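Local coordinates for enoyl CoA hydratase/isomerase (Crotonase) (Legionella pneumophila subsp. pneumophila, PDB 3I47), which probably acts as an enoyl-CoA hydratase or isomerase of the crotonase family, which would add water to, or shift, the double bond of enoyl-CoA thioesters, at residues A[6-11]-A[15-20]; A[28-33]-A[82-87]; A[41-46]-A[50-55]. All blocks are in the same frame, centred on the assembly; numbering follows the deposited sequence.

Interaction 1 of 3, residues A[6-11]-A[15-20]; sequences LLYEIQ and GLLTMN
Leu-7 with Thr-18 and Glu-9 with Leu-16 form two antiparallel hydrogen-bonded pairs, and the axes of the two short strands approach to 4.6 Å at 165°. Leu-7 N gives to Thr-18 O at 2.9 Å, and Thr-18 N returns a bond of the same length to Leu-7 O. Leu-16 N reaches Glu-9 O at 2.8 Å, while the bond from Glu-9 N to Leu-16 O is longer. Leu-6, Tyr-8 and Ile-10 pair with Met-19, Leu-17 and Gly-15 in the non-hydrogen-bonded positions.

With CG anti to the backbone N (chi1 179°), the Tyr-8 ring is carried to the side of its own carbonyl carbon, where it slants past a methyl of Leu-17. Tyr-8 CD1 lies 3.9 Å from Leu-17 CD1. Leu-6 CD1 meets Met-19 CG at 4.0 Å on the same face. This is the N-terminal beta hairpin of the crotonase fold, with 6-11 as the outermost strand of the main sheet within this chain. Helix 30-45 covers the Leu-6 and Tyr-8 face.

The other face carries Leu-7, Glu-9, Leu-16 and Thr-18. Leu-16 CD1 touches Gln-11 NE2 at 3.6 Å and also packs on the methylene CG of Glu-9. The Glu-9 and Leu-16 side chains run side by side in the same direction. Leu-194 of helix 189-201 touches both Gln-11 and Leu-16. At the far end, Leu-7 CD1 rests 3.9 Å from Asn-20 CG. The Asn-20 amide is held by Ser-4 O and Asn-57, and the Thr-18 hydroxyl bonds to Lys-55.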
loop_
_atom_site.group_PDB
_atom_site.type_symbol
_atom_site.label_atom_id
_atom_site.label_comp_id
_atom_site.label_asym_id
_atom_site.label_seq_id
_atom_site.Cartn_x
_atom_site.Cartn_y
_atom_site.Cartn_z
ATOM N N LEU A 6 1.882 14.784 -8.885
ATOM C CA LEU A 6 2.396 13.684 -8.099
ATOM C C LEU A 6 3.860 13.953 -7.817
ATOM O O LEU A 6 4.661 14.044 -8.750
ATOM C CB LEU A 6 2.208 12.367 -8.852
ATOM C CG LEU A 6 2.655 11.157 -8.041
ATOM C CD1 LEU A 6 1.591 10.807 -7.021
ATOM C CD2 LEU A 6 2.955 9.994 -8.933
ATOM N N LEU A 7 4.191 14.115 -6.539
ATOM C CA LEU A 7 5.547 14.392 -6.119
ATOM C C LEU A 7 6.278 13.097 -5.801
ATOM O O LEU A 7 5.662 12.113 -5.401
ATOM C CB LEU A 7 5.559 15.330 -4.906
ATOM C CG LEU A 7 4.771 16.635 -5.051
ATOM C CD1 LEU A 7 4.700 17.374 -3.720
ATOM C CD2 LEU A 7 5.352 17.531 -6.150
ATOM N N TYR A 8 7.581 13.090 -6.023
ATOM C CA TYR A 8 8.395 11.910 -5.731
ATOM C C TYR A 8 9.734 12.336 -5.169
ATOM O O TYR A 8 10.456 13.117 -5.798
ATOM C CB TYR A 8 8.566 11.064 -6.997
ATOM C CG TYR A 8 9.411 9.828 -6.826
ATOM C CD1 TYR A 8 9.125 8.898 -5.823
ATOM C CD2 TYR A 8 10.493 9.581 -7.677
ATOM C CE1 TYR A 8 9.909 7.758 -5.657
ATOM C CE2 TYR A 8 11.276 8.445 -7.528
ATOM C CZ TYR A 8 10.980 7.542 -6.517
ATOM O OH TYR A 8 11.754 6.415 -6.377
ATOM N N GLU A 9 10.063 11.840 -3.977
ATOM C CA GLU A 9 11.367 12.110 -3.368
ATOM C C GLU A 9 11.820 10.932 -2.519
ATOM O O GLU A 9 10.998 10.121 -2.091
ATOM C CB GLU A 9 11.359 13.408 -2.548
ATOM C CG GLU A 9 10.657 13.352 -1.195
ATOM C CD GLU A 9 10.912 14.601 -0.352
ATOM O OE1 GLU A 9 12.087 15.011 -0.215
ATOM O OE2 GLU A 9 9.937 15.171 0.183
ATOM N N ILE A 10 13.130 10.849 -2.301
ATOM C CA ILE A 10 13.724 9.815 -1.455
ATOM C C ILE A 10 14.350 10.462 -0.219
ATOM O O ILE A 10 15.125 11.418 -0.344
ATOM C CB ILE A 10 14.781 8.992 -2.230
ATOM C CG1 ILE A 10 14.146 8.315 -3.449
ATOM C CG2 ILE A 10 15.453 7.950 -1.319
ATOM C CD1 ILE A 10 15.148 7.868 -4.493
ATOM N N GLN A 11 13.986 9.962 0.961
ATOM C CA GLN A 11 14.590 10.367 2.239
ATOM C C GLN A 11 15.037 9.124 3.005
ATOM O O GLN A 11 14.218 8.257 3.256
ATOM C CB GLN A 11 13.565 11.076 3.130
ATOM C CG GLN A 11 13.053 12.430 2.670
ATOM C CD GLN A 11 12.016 13.010 3.636
ATOM O OE1 GLN A 11 11.977 12.656 4.819
ATOM N NE2 GLN A 11 11.170 13.905 3.127
ATOM N N GLY A 15 11.240 5.834 -0.253
ATOM C CA GLY A 15 10.703 6.517 -1.441
ATOM C C GLY A 15 9.306 7.001 -1.128
ATOM O O GLY A 15 8.472 6.221 -0.672
ATOM N N LEU A 16 9.061 8.289 -1.348
ATOM C CA LEU A 16 7.791 8.911 -0.981
ATOM C C LEU A 16 7.068 9.394 -2.229
ATOM O O LEU A 16 7.584 10.257 -2.944
ATOM C CB LEU A 16 8.058 10.102 -0.054
ATOM C CG LEU A 16 8.821 9.838 1.247
ATOM C CD1 LEU A 16 9.394 11.129 1.793
ATOM C CD2 LEU A 16 7.892 9.221 2.250
ATOM N N LEU A 17 5.902 8.813 -2.511
ATOM C CA LEU A 17 5.039 9.280 -3.604
ATOM C C LEU A 17 3.920 10.060 -2.962
ATOM O O LEU A 17 3.200 9.515 -2.123
ATOM C CB LEU A 17 4.454 8.105 -4.395
ATOM C CG LEU A 17 5.268 7.319 -5.430
ATOM C CD1 LEU A 17 6.320 6.419 -4.792
ATOM C CD2 LEU A 17 4.312 6.501 -6.279
ATOM N N THR A 18 3.770 11.328 -3.338
ATOM C CA THR A 18 2.741 12.180 -2.741
ATOM C C THR A 18 1.734 12.695 -3.771
ATOM O O THR A 18 2.083 13.493 -4.648
ATOM C CB THR A 18 3.384 13.369 -1.984
ATOM O OG1 THR A 18 4.349 12.866 -1.053
ATOM C CG2 THR A 18 2.333 14.167 -1.227
ATOM N N MET A 19 0.484 12.257 -3.644
ATOM C CA MET A 19 -0.590 12.799 -4.476
ATOM C C MET A 19 -0.808 14.264 -4.101
ATOM O O MET A 19 -1.014 14.592 -2.933
ATOM C CB MET A 19 -1.868 11.981 -4.302
ATOM C CG MET A 19 -1.752 10.546 -4.857
ATOM S SD MET A 19 -3.207 9.439 -4.626
ATOM C CE MET A 19 -3.270 9.278 -2.827
ATOM N N ASN A 20 -0.763 15.140 -5.103
ATOM C CA ASN A 20 -0.670 16.573 -4.831
ATOM C C ASN A 20 -1.687 17.400 -5.630
ATOM O O ASN A 20 -1.459 18.591 -5.908
ATOM C CB ASN A 20 0.779 17.035 -5.089
ATOM C CG ASN A 20 1.074 18.418 -4.530
ATOM O OD1 ASN A 20 0.739 18.730 -3.386
ATOM N ND2 ASN A 20 1.711 19.259 -5.346
#

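Interaction 2 of 3, residues A[28-33]-A[82-87]; sequences FDNQLL and LEDSLV
Leu-33 and Val-87 make the apolar part of this contact between helix 30-45 and helix 78-97. Leu-33 CB lies 3.8 Å from Val-87 CG1. The same methyl sits 3.7 Å from the backbone oxygen Asn-30 O, so it bridges one turn of the opposing helix. CG1 is anti to the backbone N of Val-87 (chi1 179°), which directs it at that turn. Asn-30 and Val-87 are the closest pair of the two backbones, with their CA atoms 6.3 Å apart. Beyond Val-87, Leu-88 and Leu-91 of helix 78-97 also pack on Leu-33. Within 28-33, Leu-33 CD2 lies 3.6 Å above one face of the Phe-28 ring, offset toward its rim.

The polar side chains meet without a hydrogen bond between the segments. Asp-84 OD1 stands 3.7 Å from Asn-30 CB. The two side chains cross at about a right angle, and the amide and carboxylate planes are turned 62° apart. Trp-69 of helix 67-74 touches Asn-30 and gives a hydrogen bond from NE1 to Asp-84 OD1.

Helix capping accounts for the third kind of interaction. Asp-29 is the N-cap residue of helix 30-45. Its OD1 accepts from Leu-32 N at 2.9 Å, with an N-H...O angle of 172°. The other carboxylate oxygen, OD2, forms a salt bridge with Arg-21.

With no hydrogen bond across, the two segments are held by the fit of side chains round the Val-87 methyl, and the Asp-84 carboxylate finds its hydrogen bond outside the pair.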
loop_
_atom_site.group_PDB
_atom_site.type_symbol
_atom_site.label_atom_id
_atom_site.label_comp_id
_atom_site.label_asym_id
_atom_site.label_seq_id
_atom_site.Cartn_x
_atom_site.Cartn_y
_atom_site.Cartn_z
ATOM N N PHE A 28 -9.345 10.675 -8.546
ATOM C CA PHE A 28 -8.627 9.805 -9.486
ATOM C C PHE A 28 -9.033 9.984 -10.946
ATOM O O PHE A 28 -10.216 10.176 -11.276
ATOM C CB PHE A 28 -8.859 8.327 -9.114
ATOM C CG PHE A 28 -7.965 7.798 -8.004
ATOM C CD1 PHE A 28 -7.206 8.646 -7.194
ATOM C CD2 PHE A 28 -7.922 6.426 -7.767
ATOM C CE1 PHE A 28 -6.393 8.120 -6.152
ATOM C CE2 PHE A 28 -7.113 5.900 -6.751
ATOM C CZ PHE A 28 -6.359 6.743 -5.952
ATOM N N ASP A 29 -8.043 9.922 -11.828
ATOM C CA ASP A 29 -8.287 9.690 -13.256
ATOM C C ASP A 29 -7.127 8.871 -13.819
ATOM O O ASP A 29 -6.176 8.555 -13.085
ATOM C CB ASP A 29 -8.540 11.000 -14.036
ATOM C CG ASP A 29 -7.353 11.953 -14.028
ATOM O OD1 ASP A 29 -6.191 11.499 -14.022
ATOM O OD2 ASP A 29 -7.587 13.182 -14.084
ATOM N N ASN A 30 -7.196 8.509 -15.097
ATOM C CA ASN A 30 -6.193 7.630 -15.670
ATOM C C ASN A 30 -4.822 8.314 -15.776
ATOM O O ASN A 30 -3.802 7.634 -15.730
ATOM C CB ASN A 30 -6.631 7.136 -17.051
ATOM C CG ASN A 30 -6.937 8.276 -17.981
ATOM O OD1 ASN A 30 -7.859 9.055 -17.726
ATOM N ND2 ASN A 30 -6.136 8.420 -19.033
ATOM N N GLN A 31 -4.807 9.644 -15.886
ATOM C CA GLN A 31 -3.534 10.394 -15.972
ATOM C C GLN A 31 -2.785 10.349 -14.636
ATOM O O GLN A 31 -1.601 9.996 -14.602
ATOM C CB GLN A 31 -3.776 11.836 -16.409
ATOM C CG GLN A 31 -2.491 12.632 -16.634
ATOM C CD GLN A 31 -2.789 14.059 -17.016
ATOM O OE1 GLN A 31 -3.389 14.317 -18.059
ATOM N NE2 GLN A 31 -2.358 15.004 -16.174
ATOM N N LEU A 32 -3.472 10.679 -13.539
ATOM C CA LEU A 32 -2.828 10.651 -12.230
ATOM C C LEU A 32 -2.333 9.236 -11.918
ATOM O O LEU A 32 -1.221 9.048 -11.422
ATOM C CB LEU A 32 -3.806 11.118 -11.137
ATOM C CG LEU A 32 -3.296 11.126 -9.692
ATOM C CD1 LEU A 32 -2.209 12.173 -9.474
ATOM C CD2 LEU A 32 -4.449 11.312 -8.704
ATOM N N LEU A 33 -3.173 8.242 -12.196
ATOM C CA LEU A 33 -2.796 6.853 -11.894
ATOM C C LEU A 33 -1.621 6.360 -12.741
ATOM O O LEU A 33 -0.819 5.544 -12.281
ATOM C CB LEU A 33 -4.008 5.922 -12.006
ATOM C CG LEU A 33 -5.134 6.233 -11.021
ATOM C CD1 LEU A 33 -6.367 5.412 -11.389
ATOM C CD2 LEU A 33 -4.730 6.035 -9.569
ATOM N N LEU A 82 -12.320 -1.122 -20.654
ATOM C CA LEU A 82 -11.347 -2.153 -20.276
ATOM C C LEU A 82 -9.927 -1.561 -20.196
ATOM O O LEU A 82 -9.219 -1.763 -19.213
ATOM C CB LEU A 82 -11.408 -3.361 -21.230
ATOM C CG LEU A 82 -10.340 -4.447 -21.001
ATOM C CD1 LEU A 82 -10.511 -5.115 -19.659
ATOM C CD2 LEU A 82 -10.364 -5.494 -22.118
ATOM N N GLU A 83 -9.533 -0.832 -21.236
ATOM C CA GLU A 83 -8.224 -0.171 -21.277
ATOM C C GLU A 83 -8.072 0.795 -20.109
ATOM O O GLU A 83 -7.052 0.811 -19.426
ATOM C CB GLU A 83 -8.039 0.582 -22.601
ATOM C CG GLU A 83 -8.057 -0.318 -23.840
ATOM C CD GLU A 83 -7.408 0.330 -25.054
ATOM O OE1 GLU A 83 -6.523 1.194 -24.869
ATOM O OE2 GLU A 83 -7.772 -0.036 -26.192
ATOM N N ASP A 84 -9.100 1.613 -19.888
ATOM C CA ASP A 84 -9.078 2.576 -18.796
ATOM C C ASP A 84 -8.957 1.877 -17.430
ATOM O O ASP A 84 -8.142 2.280 -16.593
ATOM C CB ASP A 84 -10.336 3.450 -18.866
ATOM C CG ASP A 84 -10.470 4.382 -17.693
ATOM O OD1 ASP A 84 -9.867 5.478 -17.740
ATOM O OD2 ASP A 84 -11.189 4.013 -16.734
ATOM N N SER A 85 -9.746 0.831 -17.218
ATOM C CA SER A 85 -9.756 0.130 -15.930
ATOM C C SER A 85 -8.439 -0.572 -15.648
ATOM O O SER A 85 -8.081 -0.761 -14.485
ATOM C CB SER A 85 -10.906 -0.876 -15.872
ATOM O OG SER A 85 -12.139 -0.183 -15.809
ATOM N N LEU A 86 -7.728 -0.964 -16.712
ATOM C CA LEU A 86 -6.437 -1.628 -16.551
ATOM C C LEU A 86 -5.337 -0.683 -16.056
ATOM O O LEU A 86 -4.303 -1.150 -15.583
ATOM C CB LEU A 86 -6.010 -2.351 -17.839
ATOM C CG LEU A 86 -6.782 -3.656 -18.097
ATOM C CD1 LEU A 86 -6.609 -4.089 -19.545
ATOM C CD2 LEU A 86 -6.318 -4.742 -17.142
ATOM N N VAL A 87 -5.559 0.634 -16.141
ATOM C CA VAL A 87 -4.606 1.576 -15.539
ATOM C C VAL A 87 -4.580 1.372 -14.024
ATOM O O VAL A 87 -3.520 1.061 -13.468
ATOM C CB VAL A 87 -4.899 3.054 -15.916
ATOM C CG1 VAL A 87 -3.879 3.989 -15.231
ATOM C CG2 VAL A 87 -4.850 3.212 -17.420
#

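Interaction 3 of 3, residues A[41-46]-A[50-55]; sequences DSAIND and RVIVLK
Ile-52 reaches from strand 51-56 to Ala-43 and Ile-44 on helix 30-45. Its CB points toward the helix, and the chain divides there. CG1 takes the branch beside the backbone N, anti to the carbonyl carbon (chi1 -62°). It comes 4.0 Å from Ala-43 CB. One bond further, the terminal methyl CD1 touches two successive helix residues. It lies 3.9 Å from Ala-43 CB and 3.7 Å from Ile-44 CG1. The Ile-44 and Ile-52 side chains cross at about a right angle. Although the CB of Ile-44 points away from the strand, its CG1 methylene still meets CD1.

Strand 14-19, helix 30-45 and strand 51-56 form a beta-alpha-beta unit, and this contact packs the C-terminal part of its helix against the strand that follows. Leu-17 of strand 14-19 touches Ile-52 as well. On the helix side, the carbonyl oxygen of Ala-43 accepts a hydrogen bond from Lys-100 NZ.

No hydrogen bond links the two segments. The contact consists of aliphatic carbon alone, which implies hydrophobic burial and close packing in place of directional bonding.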
loop_
_atom_site.group_PDB
_atom_site.type_symbol
_atom_site.label_atom_id
_atom_site.label_comp_id
_atom_site.label_asym_id
_atom_site.label_seq_id
_atom_site.Cartn_x
_atom_site.Cartn_y
_atom_site.Cartn_z
ATOM N N ASP A 41 7.223 2.276 -10.171
ATOM C CA ASP A 41 8.189 1.444 -10.886
ATOM C C ASP A 41 9.615 1.916 -10.613
ATOM O O ASP A 41 10.496 1.106 -10.346
ATOM C CB ASP A 41 7.902 1.455 -12.394
ATOM C CG ASP A 41 8.823 0.532 -13.176
ATOM O OD1 ASP A 41 8.624 -0.701 -13.122
ATOM O OD2 ASP A 41 9.743 1.036 -13.855
ATOM N N SER A 42 9.825 3.227 -10.660
ATOM C CA SER A 42 11.137 3.797 -10.373
ATOM C C SER A 42 11.598 3.430 -8.958
ATOM O O SER A 42 12.744 2.993 -8.760
ATOM C CB SER A 42 11.095 5.310 -10.547
ATOM O OG SER A 42 10.887 5.651 -11.906
ATOM N N ALA A 43 10.704 3.582 -7.982
ATOM C CA ALA A 43 11.046 3.305 -6.584
ATOM C C ALA A 43 11.352 1.822 -6.372
ATOM O O ALA A 43 12.307 1.462 -5.665
ATOM C CB ALA A 43 9.897 3.761 -5.660
ATOM N N ILE A 44 10.550 0.963 -6.995
ATOM C CA ILE A 44 10.744 -0.490 -6.878
ATOM C C ILE A 44 12.105 -0.909 -7.436
ATOM O O ILE A 44 12.749 -1.819 -6.897
ATOM C CB ILE A 44 9.590 -1.274 -7.557
ATOM C CG1 ILE A 44 8.319 -1.162 -6.711
ATOM C CG2 ILE A 44 9.965 -2.757 -7.780
ATOM C CD1 ILE A 44 7.071 -1.722 -7.385
ATOM N N ASN A 45 12.558 -0.220 -8.481
ATOM C CA ASN A 45 13.799 -0.584 -9.165
ATOM C C ASN A 45 15.024 0.215 -8.712
ATOM O O ASN A 45 16.138 -0.020 -9.207
ATOM C CB ASN A 45 13.602 -0.505 -10.689
ATOM C CG ASN A 45 12.663 -1.585 -11.203
ATOM O OD1 ASN A 45 11.578 -1.296 -11.707
ATOM N ND2 ASN A 45 13.063 -2.834 -11.050
ATOM N N ASP A 46 14.824 1.133 -7.767
ATOM C CA ASP A 46 15.912 1.963 -7.236
ATOM C C ASP A 46 16.559 1.304 -6.019
ATOM O O ASP A 46 15.936 1.181 -4.969
ATOM C CB ASP A 46 15.385 3.351 -6.860
ATOM C CG ASP A 46 16.495 4.352 -6.558
ATOM O OD1 ASP A 46 17.660 3.951 -6.346
ATOM O OD2 ASP A 46 16.193 5.561 -6.529
ATOM N N ARG A 50 14.472 1.343 0.097
ATOM C CA ARG A 50 14.107 0.110 0.785
ATOM C C ARG A 50 12.625 0.035 1.088
ATOM O O ARG A 50 12.070 -1.064 1.127
ATOM C CB ARG A 50 14.889 -0.060 2.093
ATOM C CG ARG A 50 16.358 -0.400 1.897
ATOM C CD ARG A 50 17.070 -0.557 3.219
ATOM N NE ARG A 50 18.503 -0.801 3.012
ATOM C CZ ARG A 50 19.418 -0.771 3.978
ATOM N NH1 ARG A 50 19.062 -0.512 5.230
ATOM N NH2 ARG A 50 20.695 -0.976 3.679
ATOM N N VAL A 51 11.991 1.182 1.336
ATOM C CA VAL A 51 10.570 1.206 1.739
ATOM C C VAL A 51 9.867 2.246 0.881
ATOM O O VAL A 51 10.439 3.297 0.605
ATOM C CB VAL A 51 10.417 1.562 3.246
ATOM C CG1 VAL A 51 8.931 1.703 3.671
ATOM C CG2 VAL A 51 11.134 0.512 4.135
ATOM N N ILE A 52 8.644 1.937 0.458
ATOM C CA ILE A 52 7.851 2.853 -0.367
ATOM C C ILE A 52 6.621 3.329 0.390
ATOM O O ILE A 52 5.883 2.515 0.943
ATOM C CB ILE A 52 7.435 2.151 -1.665
ATOM C CG1 ILE A 52 8.692 1.767 -2.466
ATOM C CG2 ILE A 52 6.535 3.062 -2.524
ATOM C CD1 ILE A 52 8.417 0.821 -3.635
ATOM N N VAL A 53 6.413 4.645 0.400
ATOM C CA VAL A 53 5.240 5.257 1.036
ATOM C C VAL A 53 4.383 5.974 -0.003
ATOM O O VAL A 53 4.896 6.770 -0.786
ATOM C CB VAL A 53 5.659 6.270 2.146
ATOM C CG1 VAL A 53 4.460 7.009 2.704
ATOM C CG2 VAL A 53 6.376 5.548 3.271
ATOM N N LEU A 54 3.092 5.658 -0.016
ATOM C CA LEU A 54 2.107 6.426 -0.789
ATOM C C LEU A 54 1.345 7.323 0.170
ATOM O O LEU A 54 0.717 6.839 1.115
ATOM C CB LEU A 54 1.108 5.490 -1.488
ATOM C CG LEU A 54 1.632 4.290 -2.294
ATOM C CD1 LEU A 54 0.458 3.517 -2.929
ATOM C CD2 LEU A 54 2.666 4.703 -3.359
ATOM N N LYS A 55 1.396 8.631 -0.069
ATOM C CA LYS A 55 0.721 9.590 0.796
ATOM C C LYS A 55 0.119 10.696 -0.035
ATOM O O LYS A 55 0.147 10.623 -1.261
ATOM C CB LYS A 55 1.671 10.141 1.873
ATOM C CG LYS A 55 2.892 10.942 1.365
ATOM C CD LYS A 55 3.773 11.354 2.552
ATOM C CE LYS A 55 4.984 12.153 2.124
ATOM N NZ LYS A 55 4.586 13.533 1.688
#

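In the fold
All three contacts belong to the N-terminal part of the crotonase fold. Interaction 1 comes first along the chain, and interaction 3 falls between the two segments of interaction 2. Interactions 1 and 3 have centres about 9 Å apart and share the main sheet, where strands 14-19 and 51-56 are neighbours. Gly-15 and Val-53 are probably hydrogen-bonded there. The Tyr-8 hydroxyl also packs against Ala-43. Interactions 2 and 3 use opposite ends of helix 30-45, with centres about 20 Å apart and no touch. Met-19 SD packs on Phe-28, joining interactions 1 and 2. Interaction 3 thus packs the later part of the helix on the sheet, and interaction 2 packs its start on helix 78-97.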